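Local coordinates for protein bacillaene synthase decarboxylase PksI (Bacillus subtilis, PDB 4Q1K) that decarboxylates a carrier-tethered 3-methylglutaconyl group to a 3-methylcrotonyl group during biosynthesis of the polyketide antibiotic bacillaene, at residues B[116-124]-B[201-212]; B[108-116]-B[224-235]. The protein carries 1 engineered substitution. One frame throughout, in Å; residues are numbered along the deposited sequence.

Interaction 1 (B[116-124]-B[201-212]); sequences VIAAMQGHG and RAEVLDYAVELA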
loop_
_atom_site.group_PDB
_atom_site.type_symbol
_atom_site.label_atom_id
_atom_site.label_comp_id
_atom_site.label_asym_id
_atom_site.label_seq_id
_atom_site.Cartn_x
_atom_site.Cartn_y
_atom_site.Cartn_z
ATOM N N VAL B 116 18.898 3.582 -8.344
ATOM C CA VAL B 116 19.085 2.484 -9.311
ATOM C C VAL B 116 17.668 2.212 -9.941
ATOM O O VAL B 116 16.658 2.151 -9.207
ATOM C CB VAL B 116 19.502 1.213 -8.578
ATOM C CG1 VAL B 116 19.624 0.020 -9.523
ATOM C CG2 VAL B 116 20.848 1.518 -7.818
ATOM N N ILE B 117 17.649 2.063 -11.263
ATOM C CA ILE B 117 16.431 1.660 -12.001
ATOM C C ILE B 117 16.642 0.202 -12.410
ATOM O O ILE B 117 17.562 -0.103 -13.183
ATOM C CB ILE B 117 16.285 2.519 -13.261
ATOM C CG1 ILE B 117 16.177 3.999 -12.825
ATOM C CG2 ILE B 117 15.104 2.013 -14.188
ATOM C CD1 ILE B 117 16.561 4.925 -13.984
ATOM N N ALA B 118 15.791 -0.674 -11.918
ATOM C CA ALA B 118 15.799 -2.094 -12.370
ATOM C C ALA B 118 14.894 -2.174 -13.618
ATOM O O ALA B 118 13.625 -2.107 -13.519
ATOM C CB ALA B 118 15.169 -2.984 -11.298
ATOM N N ALA B 119 15.538 -2.179 -14.777
ATOM C CA ALA B 119 14.802 -2.250 -16.071
ATOM C C ALA B 119 14.646 -3.780 -16.357
ATOM O O ALA B 119 15.525 -4.402 -17.013
ATOM C CB ALA B 119 15.646 -1.545 -17.150
ATOM N N MET B 120 13.560 -4.350 -15.891
ATOM C CA MET B 120 13.356 -5.830 -15.944
ATOM C C MET B 120 12.644 -6.091 -17.249
ATOM O O MET B 120 11.378 -6.301 -17.295
ATOM C CB MET B 120 12.523 -6.272 -14.725
ATOM C CG MET B 120 13.188 -5.890 -13.400
ATOM S SD MET B 120 12.315 -6.882 -12.089
ATOM C CE MET B 120 12.967 -6.172 -10.684
ATOM N N GLN B 121 13.425 -6.050 -18.340
ATOM C CA GLN B 121 12.855 -6.198 -19.703
ATOM C C GLN B 121 12.490 -7.691 -19.970
ATOM O O GLN B 121 11.723 -7.993 -20.904
ATOM C CB GLN B 121 13.831 -5.667 -20.771
ATOM C CG GLN B 121 14.841 -6.671 -21.351
ATOM C CD GLN B 121 15.757 -7.366 -20.314
ATOM O OE1 GLN B 121 15.986 -6.888 -19.179
ATOM N NE2 GLN B 121 16.242 -8.531 -20.700
ATOM N N GLY B 122 13.109 -8.571 -19.208
ATOM C CA GLY B 122 12.874 -10.033 -19.306
ATOM C C GLY B 122 12.437 -10.652 -18.002
ATOM O O GLY B 122 12.079 -9.945 -17.034
ATOM N N HIS B 123 12.419 -11.978 -17.976
ATOM C CA HIS B 123 11.880 -12.666 -16.792
ATOM C C HIS B 123 12.692 -12.409 -15.517
ATOM O O HIS B 123 13.933 -12.253 -15.583
ATOM C CB HIS B 123 11.854 -14.160 -17.034
ATOM C CG HIS B 123 11.171 -14.502 -18.323
ATOM N ND1 HIS B 123 11.834 -15.109 -19.390
ATOM C CD2 HIS B 123 9.917 -14.238 -18.745
ATOM C CE1 HIS B 123 10.978 -15.265 -20.390
ATOM N NE2 HIS B 123 9.811 -14.748 -20.017
ATOM N N GLY B 124 11.986 -12.380 -14.389
ATOM C CA GLY B 124 12.612 -12.112 -13.132
ATOM C C GLY B 124 12.109 -13.236 -12.213
ATOM O O GLY B 124 10.900 -13.304 -11.864
ATOM N N ARG B 201 8.148 -5.353 -23.562
ATOM C CA ARG B 201 9.586 -5.582 -23.457
ATOM C C ARG B 201 10.422 -4.634 -24.329
ATOM O O ARG B 201 11.446 -4.135 -23.837
ATOM C CB ARG B 201 9.953 -7.030 -23.716
ATOM C CG ARG B 201 11.447 -7.324 -23.904
ATOM C CD ARG B 201 11.691 -8.803 -24.268
ATOM N NE ARG B 201 11.170 -9.663 -23.211
ATOM C CZ ARG B 201 10.629 -10.875 -23.400
ATOM N NH1 ARG B 201 10.539 -11.393 -24.617
ATOM N NH2 ARG B 201 10.169 -11.560 -22.369
ATOM N N ALA B 202 10.040 -4.425 -25.594
ATOM C CA ALA B 202 10.898 -3.601 -26.529
ATOM C C ALA B 202 11.004 -2.146 -26.079
ATOM O O ALA B 202 11.766 -1.398 -26.669
ATOM C CB ALA B 202 10.299 -3.627 -27.982
ATOM N N GLU B 203 10.161 -1.698 -25.126
ATOM C CA GLU B 203 10.146 -0.301 -24.715
ATOM C C GLU B 203 10.843 -0.116 -23.321
ATOM O O GLU B 203 11.059 1.011 -22.894
ATOM C CB GLU B 203 8.693 0.176 -24.629
ATOM C CG GLU B 203 8.134 0.317 -26.042
ATOM C CD GLU B 203 6.630 0.577 -26.017
ATOM O OE1 GLU B 203 6.131 1.281 -25.108
ATOM O OE2 GLU B 203 5.935 0.038 -26.896
ATOM N N VAL B 204 11.173 -1.220 -22.612
ATOM C CA VAL B 204 11.494 -1.084 -21.176
ATOM C C VAL B 204 12.840 -0.352 -21.063
ATOM O O VAL B 204 12.987 0.566 -20.278
ATOM C CB VAL B 204 11.590 -2.507 -20.518
ATOM C CG1 VAL B 204 12.320 -2.460 -19.137
ATOM C CG2 VAL B 204 10.152 -3.123 -20.392
ATOM N N LEU B 205 13.838 -0.792 -21.824
ATOM C CA LEU B 205 15.195 -0.172 -21.579
ATOM C C LEU B 205 15.182 1.255 -22.090
ATOM O O LEU B 205 15.736 2.139 -21.453
ATOM C CB LEU B 205 16.300 -1.007 -22.247
ATOM C CG LEU B 205 17.730 -0.486 -22.012
ATOM C CD1 LEU B 205 18.027 -0.496 -20.517
ATOM C CD2 LEU B 205 18.677 -1.435 -22.758
ATOM N N ASP B 206 14.490 1.543 -23.206
ATOM C CA ASP B 206 14.417 2.911 -23.663
ATOM C C ASP B 206 13.779 3.835 -22.610
ATOM O O ASP B 206 14.229 4.991 -22.450
ATOM C CB ASP B 206 13.560 3.050 -24.953
ATOM C CG ASP B 206 14.280 2.495 -26.203
ATOM O OD1 ASP B 206 15.507 2.397 -26.194
ATOM O OD2 ASP B 206 13.564 2.091 -27.119
ATOM N N TYR B 207 12.690 3.351 -21.978
ATOM C CA TYR B 207 12.029 4.138 -20.964
ATOM C C TYR B 207 13.007 4.342 -19.763
ATOM O O TYR B 207 13.080 5.443 -19.231
ATOM C CB TYR B 207 10.779 3.393 -20.499
ATOM C CG TYR B 207 10.069 4.024 -19.362
ATOM C CD1 TYR B 207 9.092 5.039 -19.581
ATOM C CD2 TYR B 207 10.326 3.641 -18.084
ATOM C CE1 TYR B 207 8.379 5.632 -18.502
ATOM C CE2 TYR B 207 9.675 4.254 -17.027
ATOM C CZ TYR B 207 8.694 5.204 -17.243
ATOM O OH TYR B 207 8.082 5.697 -16.134
ATOM N N ALA B 208 13.691 3.282 -19.346
ATOM C CA ALA B 208 14.722 3.398 -18.233
ATOM C C ALA B 208 15.753 4.473 -18.568
ATOM O O ALA B 208 16.139 5.253 -17.669
ATOM C CB ALA B 208 15.403 2.058 -17.992
ATOM N N VAL B 209 16.244 4.487 -19.806
ATOM C CA VAL B 209 17.255 5.531 -20.178
ATOM C C VAL B 209 16.657 6.915 -20.042
ATOM O O VAL B 209 17.287 7.873 -19.558
ATOM C CB VAL B 209 17.761 5.292 -21.617
ATOM C CG1 VAL B 209 18.556 6.512 -22.106
ATOM C CG2 VAL B 209 18.518 3.966 -21.655
ATOM N N GLU B 210 15.429 7.091 -20.539
ATOM C CA GLU B 210 14.830 8.442 -20.434
ATOM C C GLU B 210 14.640 8.840 -18.969
ATOM O O GLU B 210 14.830 10.019 -18.573
ATOM C CB GLU B 210 13.471 8.503 -21.176
ATOM C CG GLU B 210 13.692 8.376 -22.681
ATOM C CD GLU B 210 12.424 8.107 -23.483
ATOM O OE1 GLU B 210 11.427 7.731 -22.857
ATOM O OE2 GLU B 210 12.435 8.255 -24.724
ATOM N N LEU B 211 14.236 7.882 -18.123
ATOM C CA LEU B 211 14.022 8.253 -16.742
ATOM C C LEU B 211 15.436 8.589 -16.122
ATOM O O LEU B 211 15.562 9.488 -15.295
ATOM C CB LEU B 211 13.384 7.061 -16.053
ATOM C CG LEU B 211 13.088 7.087 -14.587
ATOM C CD1 LEU B 211 12.233 8.306 -14.221
ATOM C CD2 LEU B 211 12.356 5.772 -14.249
ATOM N N ALA B 212 16.449 7.832 -16.499
ATOM C CA ALA B 212 17.809 8.121 -15.943
ATOM C C ALA B 212 18.295 9.495 -16.409
ATOM O O ALA B 212 18.990 10.187 -15.656
ATOM C CB ALA B 212 18.820 7.072 -16.415
HETATM O O HOH W 1 8.766 -13.989 -23.184
#
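Ala119 and Ala208 meet CB to CB at 3.7 Å, where helix 201-212 lies on strand 116-120. These two methyls are consistent with the close approach of the axes, 7.9 Å, nearly antiparallel at 165°. On one side of this pair Ile117 lays CG2 against Ala208 CB at 3.8 Å, while its CD1 reaches Leu211 CG and Ala212 CB. On the other, with chi1 at 163°, Val204 carries CG1 across from its own N, toward the strand, 3.8 Å from Gln121 CA and near Ala119 CB.

At Gln121 and beyond, polar contacts join the packing. Arg201 NE donates to Gln121 O at 2.9 Å, the acceptor lying in the guanidinium plane; the bend at chi3 (-59°) swings the group along the loop. Arg201 NH2 gives a hydrogen to water 1 at 2.9 Å, which bonds weakly to His123 NE2. Ser144 OG also bonds Arg201 NH2, and the side-chain amide of Gln121 takes Gly76 N at OE1 and gives NE2 to Asp78 O and Tyr80 O. Ile73 and Ile139 of the flanking strands extend the apolar layer, a helix packed on a beta-sheet as in the crotonase fold.

Interaction 2 (B[108-116]-B[224-235]); sequences LALDCEIPV and VTLKDHLVAPLR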
loop_
_atom_site.group_PDB
_atom_site.type_symbol
_atom_site.label_atom_id
_atom_site.label_comp_id
_atom_site.label_asym_id
_atom_site.label_seq_id
_atom_site.Cartn_x
_atom_site.Cartn_y
_atom_site.Cartn_z
ATOM N N LEU B 108 22.331 -5.292 -3.414
ATOM C CA LEU B 108 23.161 -4.407 -4.224
ATOM C C LEU B 108 22.531 -3.053 -4.510
ATOM O O LEU B 108 23.247 -2.032 -4.408
ATOM C CB LEU B 108 23.495 -5.043 -5.602
ATOM C CG LEU B 108 24.452 -6.280 -5.541
ATOM C CD1 LEU B 108 24.443 -6.967 -6.893
ATOM C CD2 LEU B 108 25.859 -5.865 -5.153
ATOM N N ALA B 109 21.247 -2.998 -4.957
ATOM C CA ALA B 109 20.775 -1.734 -5.419
ATOM C C ALA B 109 20.397 -0.827 -4.227
ATOM O O ALA B 109 20.467 0.377 -4.310
ATOM C CB ALA B 109 19.529 -1.958 -6.308
ATOM N N LEU B 110 19.956 -1.416 -3.125
ATOM C CA LEU B 110 19.686 -0.704 -1.880
ATOM C C LEU B 110 20.980 -0.110 -1.303
ATOM O O LEU B 110 20.946 0.994 -0.765
ATOM C CB LEU B 110 18.999 -1.653 -0.865
ATOM C CG LEU B 110 18.802 -0.974 0.532
ATOM C CD1 LEU B 110 17.792 0.139 0.429
ATOM C CD2 LEU B 110 18.272 -2.011 1.504
ATOM N N ASP B 111 22.095 -0.838 -1.419
ATOM C CA ASP B 111 23.399 -0.373 -0.809
ATOM C C ASP B 111 24.017 0.695 -1.679
ATOM O O ASP B 111 24.844 1.473 -1.222
ATOM C CB ASP B 111 24.382 -1.538 -0.667
ATOM C CG ASP B 111 23.923 -2.566 0.374
ATOM O OD1 ASP B 111 23.095 -2.202 1.222
ATOM O OD2 ASP B 111 24.316 -3.737 0.250
ATOM N N CYS B 112 23.671 0.737 -2.965
ATOM C CA CYS B 112 24.139 1.784 -3.877
ATOM C C CYS B 112 23.753 3.166 -3.391
ATOM O O CYS B 112 22.552 3.436 -3.059
ATOM C CB CYS B 112 23.631 1.475 -5.334
ATOM S SG CYS B 112 24.299 2.545 -6.582
ATOM N N GLU B 113 24.681 4.127 -3.393
ATOM C CA GLU B 113 24.318 5.445 -2.859
ATOM C C GLU B 113 23.450 6.297 -3.806
ATOM O O GLU B 113 22.796 7.210 -3.334
ATOM C CB GLU B 113 25.554 6.238 -2.443
ATOM C CG GLU B 113 26.459 6.486 -3.595
ATOM C CD GLU B 113 27.718 7.285 -3.166
ATOM O OE1 GLU B 113 27.691 7.971 -2.118
ATOM O OE2 GLU B 113 28.703 7.235 -3.908
ATOM N N ILE B 114 23.448 5.958 -5.091
ATOM C CA ILE B 114 22.630 6.702 -6.075
ATOM C C ILE B 114 21.383 5.880 -6.479
ATOM O O ILE B 114 21.303 4.672 -6.256
ATOM C CB ILE B 114 23.469 7.141 -7.255
ATOM C CG1 ILE B 114 24.193 5.970 -7.911
ATOM C CG2 ILE B 114 24.391 8.264 -6.783
ATOM C CD1 ILE B 114 24.903 6.302 -9.227
ATOM N N PRO B 115 20.395 6.531 -7.099
ATOM C CA PRO B 115 19.183 5.818 -7.504
ATOM C C PRO B 115 19.508 4.744 -8.539
ATOM O O PRO B 115 20.351 4.953 -9.454
ATOM C CB PRO B 115 18.369 6.938 -8.206
ATOM C CG PRO B 115 18.713 8.164 -7.444
ATOM C CD PRO B 115 20.208 8.020 -7.187
ATOM N N VAL B 116 18.898 3.582 -8.344
ATOM C CA VAL B 116 19.085 2.484 -9.311
ATOM C C VAL B 116 17.668 2.212 -9.941
ATOM O O VAL B 116 16.658 2.151 -9.207
ATOM C CB VAL B 116 19.502 1.213 -8.578
ATOM C CG1 VAL B 116 19.624 0.020 -9.523
ATOM C CG2 VAL B 116 20.848 1.518 -7.818
ATOM N N VAL B 224 21.789 11.772 -3.732
ATOM C CA VAL B 224 22.296 10.856 -2.669
ATOM C C VAL B 224 21.669 11.209 -1.291
ATOM O O VAL B 224 21.187 10.294 -0.589
ATOM C CB VAL B 224 23.826 10.938 -2.579
ATOM C CG1 VAL B 224 24.335 10.090 -1.387
ATOM C CG2 VAL B 224 24.376 10.447 -3.891
ATOM N N THR B 225 21.554 12.502 -1.001
ATOM C CA THR B 225 20.975 12.907 0.299
ATOM C C THR B 225 19.539 12.436 0.386
ATOM O O THR B 225 19.094 11.927 1.439
ATOM C CB THR B 225 21.061 14.430 0.435
ATOM O OG1 THR B 225 22.489 14.773 0.426
ATOM C CG2 THR B 225 20.404 14.909 1.738
ATOM N N LEU B 226 18.814 12.654 -0.717
ATOM C CA LEU B 226 17.394 12.228 -0.722
ATOM C C LEU B 226 17.252 10.725 -0.639
ATOM O O LEU B 226 16.502 10.175 0.184
ATOM C CB LEU B 226 16.665 12.828 -1.939
ATOM C CG LEU B 226 15.137 12.434 -1.778
ATOM C CD1 LEU B 226 14.326 12.860 -0.518
ATOM C CD2 LEU B 226 14.517 13.053 -3.084
ATOM N N LYS B 227 18.005 9.989 -1.450
ATOM C CA LYS B 227 17.818 8.547 -1.351
ATOM C C LYS B 227 18.191 8.045 0.066
ATOM O O LYS B 227 17.526 7.155 0.634
ATOM C CB LYS B 227 18.691 7.858 -2.381
ATOM C CG LYS B 227 18.705 6.316 -2.218
ATOM C CD LYS B 227 19.332 5.586 -3.415
ATOM C CE LYS B 227 19.500 4.100 -3.002
ATOM N NZ LYS B 227 19.844 3.197 -4.181
ATOM N N ASP B 228 19.294 8.573 0.616
ATOM C CA ASP B 228 19.690 8.140 1.984
ATOM C C ASP B 228 18.518 8.274 2.967
ATOM O O ASP B 228 18.304 7.366 3.761
ATOM C CB ASP B 228 20.786 9.040 2.515
ATOM C CG ASP B 228 22.162 8.615 2.069
ATOM O OD1 ASP B 228 22.330 7.526 1.524
ATOM O OD2 ASP B 228 23.106 9.454 2.291
ATOM N N HIS B 229 17.761 9.361 2.868
ATOM C CA HIS B 229 16.574 9.633 3.720
ATOM C C HIS B 229 15.399 8.699 3.410
ATOM O O HIS B 229 14.787 8.078 4.305
ATOM C CB HIS B 229 16.138 11.064 3.489
ATOM C CG HIS B 229 14.869 11.438 4.177
ATOM N ND1 HIS B 229 14.742 11.548 5.561
ATOM C CD2 HIS B 229 13.665 11.772 3.660
ATOM C CE1 HIS B 229 13.514 11.965 5.854
ATOM N NE2 HIS B 229 12.842 12.120 4.713
ATOM N N LEU B 230 15.127 8.548 2.119
ATOM C CA LEU B 230 13.996 7.660 1.717
ATOM C C LEU B 230 14.179 6.165 2.053
ATOM O O LEU B 230 13.204 5.479 2.418
ATOM C CB LEU B 230 13.742 7.818 0.199
ATOM C CG LEU B 230 13.256 9.261 -0.199
ATOM C CD1 LEU B 230 13.025 9.222 -1.724
ATOM C CD2 LEU B 230 11.955 9.749 0.513
ATOM N N VAL B 231 15.387 5.649 1.871
ATOM C CA VAL B 231 15.602 4.236 2.141
ATOM C C VAL B 231 16.267 3.936 3.510
ATOM O O VAL B 231 16.529 2.747 3.780
ATOM C CB VAL B 231 16.402 3.544 0.987
ATOM C CG1 VAL B 231 15.810 3.849 -0.427
ATOM C CG2 VAL B 231 17.914 3.907 1.030
ATOM N N ALA B 232 16.485 4.975 4.335
ATOM C CA ALA B 232 16.993 4.794 5.751
ATOM C C ALA B 232 16.196 3.636 6.470
ATOM O O ALA B 232 16.816 2.747 7.057
ATOM C CB ALA B 232 16.874 6.122 6.534
ATOM N N PRO B 233 14.840 3.650 6.431
ATOM C CA PRO B 233 14.106 2.599 7.159
ATOM C C PRO B 233 14.329 1.211 6.563
ATOM O O PRO B 233 14.331 0.244 7.339
ATOM C CB PRO B 233 12.621 2.985 6.993
ATOM C CG PRO B 233 12.630 4.459 6.528
ATOM C CD PRO B 233 13.916 4.627 5.768
ATOM N N LEU B 234 14.523 1.088 5.237
ATOM C CA LEU B 234 14.831 -0.219 4.645
ATOM C C LEU B 234 16.208 -0.634 5.083
ATOM O O LEU B 234 16.398 -1.834 5.394
ATOM C CB LEU B 234 14.851 -0.148 3.115
ATOM C CG LEU B 234 13.488 -0.137 2.453
ATOM C CD1 LEU B 234 12.618 0.997 2.911
ATOM C CD2 LEU B 234 13.769 -0.076 0.967
ATOM N N ARG B 235 17.197 0.318 5.064
ATOM C CA ARG B 235 18.549 -0.124 5.444
ATOM C C ARG B 235 18.619 -0.536 6.924
ATOM O O ARG B 235 19.334 -1.510 7.310
ATOM C CB ARG B 235 19.550 1.038 5.149
ATOM C CG ARG B 235 19.868 1.139 3.625
ATOM C CD ARG B 235 20.727 2.373 3.385
ATOM N NE ARG B 235 21.052 2.508 1.973
ATOM C CZ ARG B 235 21.459 3.637 1.415
ATOM N NH1 ARG B 235 21.491 4.767 2.139
ATOM N NH2 ARG B 235 21.805 3.636 0.113
HETATM O O HOH W 2 21.669 6.318 -0.910
#
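Lys227 NZ is gripped by three backbone carbonyls, Ala109 O, Cys112 O and Ile114 O, each at 2.9 Å. The Ala109 carbonyl points almost straight at the ammonium nitrogen (C=O...N 163°), whereas NZ stands well above the plane of the Ile114 carbonyl. An all-extended chain, with every torsion from chi1 to chi4 within about 12° of 180°, carries the ammonium from helix 224-235 into the turn that follows helix 108-111. Its CD passes 3.6 Å from Ile114 O on the way, and Asp136 OD2 adds a salt bridge to NZ.

One helical turn past Val231, Arg235 takes Leu110 O side-on, through NH2 at 2.9 Å and NE at 3.1 Å. Its NH1 turns back to Asp228 OD1 in a salt bridge, meeting the oxygen on its anti side but tilted from the carboxylate plane, and Val231 CG2 lies over the centre of one guanidinium face. Water 2 joins Glu113 O, Asp228 OD1 and Arg235 NH2. Together these partners limit both the position and the rotation of the guanidinium.

Apolar contacts border the polar grip. Leu110 CD1 fits against Val231 CB at 3.7 Å and near Leu234 CB, while the Leu110 and Arg235 side chains slide past each other in opposite directions, CG to CG at 3.9 Å. At the other end Ile114 CG2 meets Val224 CG2 at 3.6 Å, with Val224 also beside Glu113 O; the Glu113 carboxylate itself pairs with Arg220.

Two long basic side chains thus serve carbonyls at and beyond the end of helix 108-111. The ammonium of buried Lys227 is met by oxygens, and the Asp136 carboxylate probably steadies its charge; the directed bonds to the carbonyls, added to the packing, bind the turn to the helix.

Overall arrangement
After the first strands of the sheet and helices 50-65 and 87-94, the chain enters helix 108-111 and the turn leading into strand 116-120, the part used by interaction 2. Val116 ends that segment and begins 116-124 of interaction 1, which follows the central-sheet strand into the next loop and on to the start of strand 123-125 of the smaller sheet. Much later helix 201-215 returns to close interaction 1. Helix 220-252 then closes interaction 2, so the loop closed by interaction 1 nests inside the one closed by interaction 2. The contact centres lie 19 Å apart: two consecutive helices are tied to one run, the later to its entrance, the earlier to the strand and the loop after it.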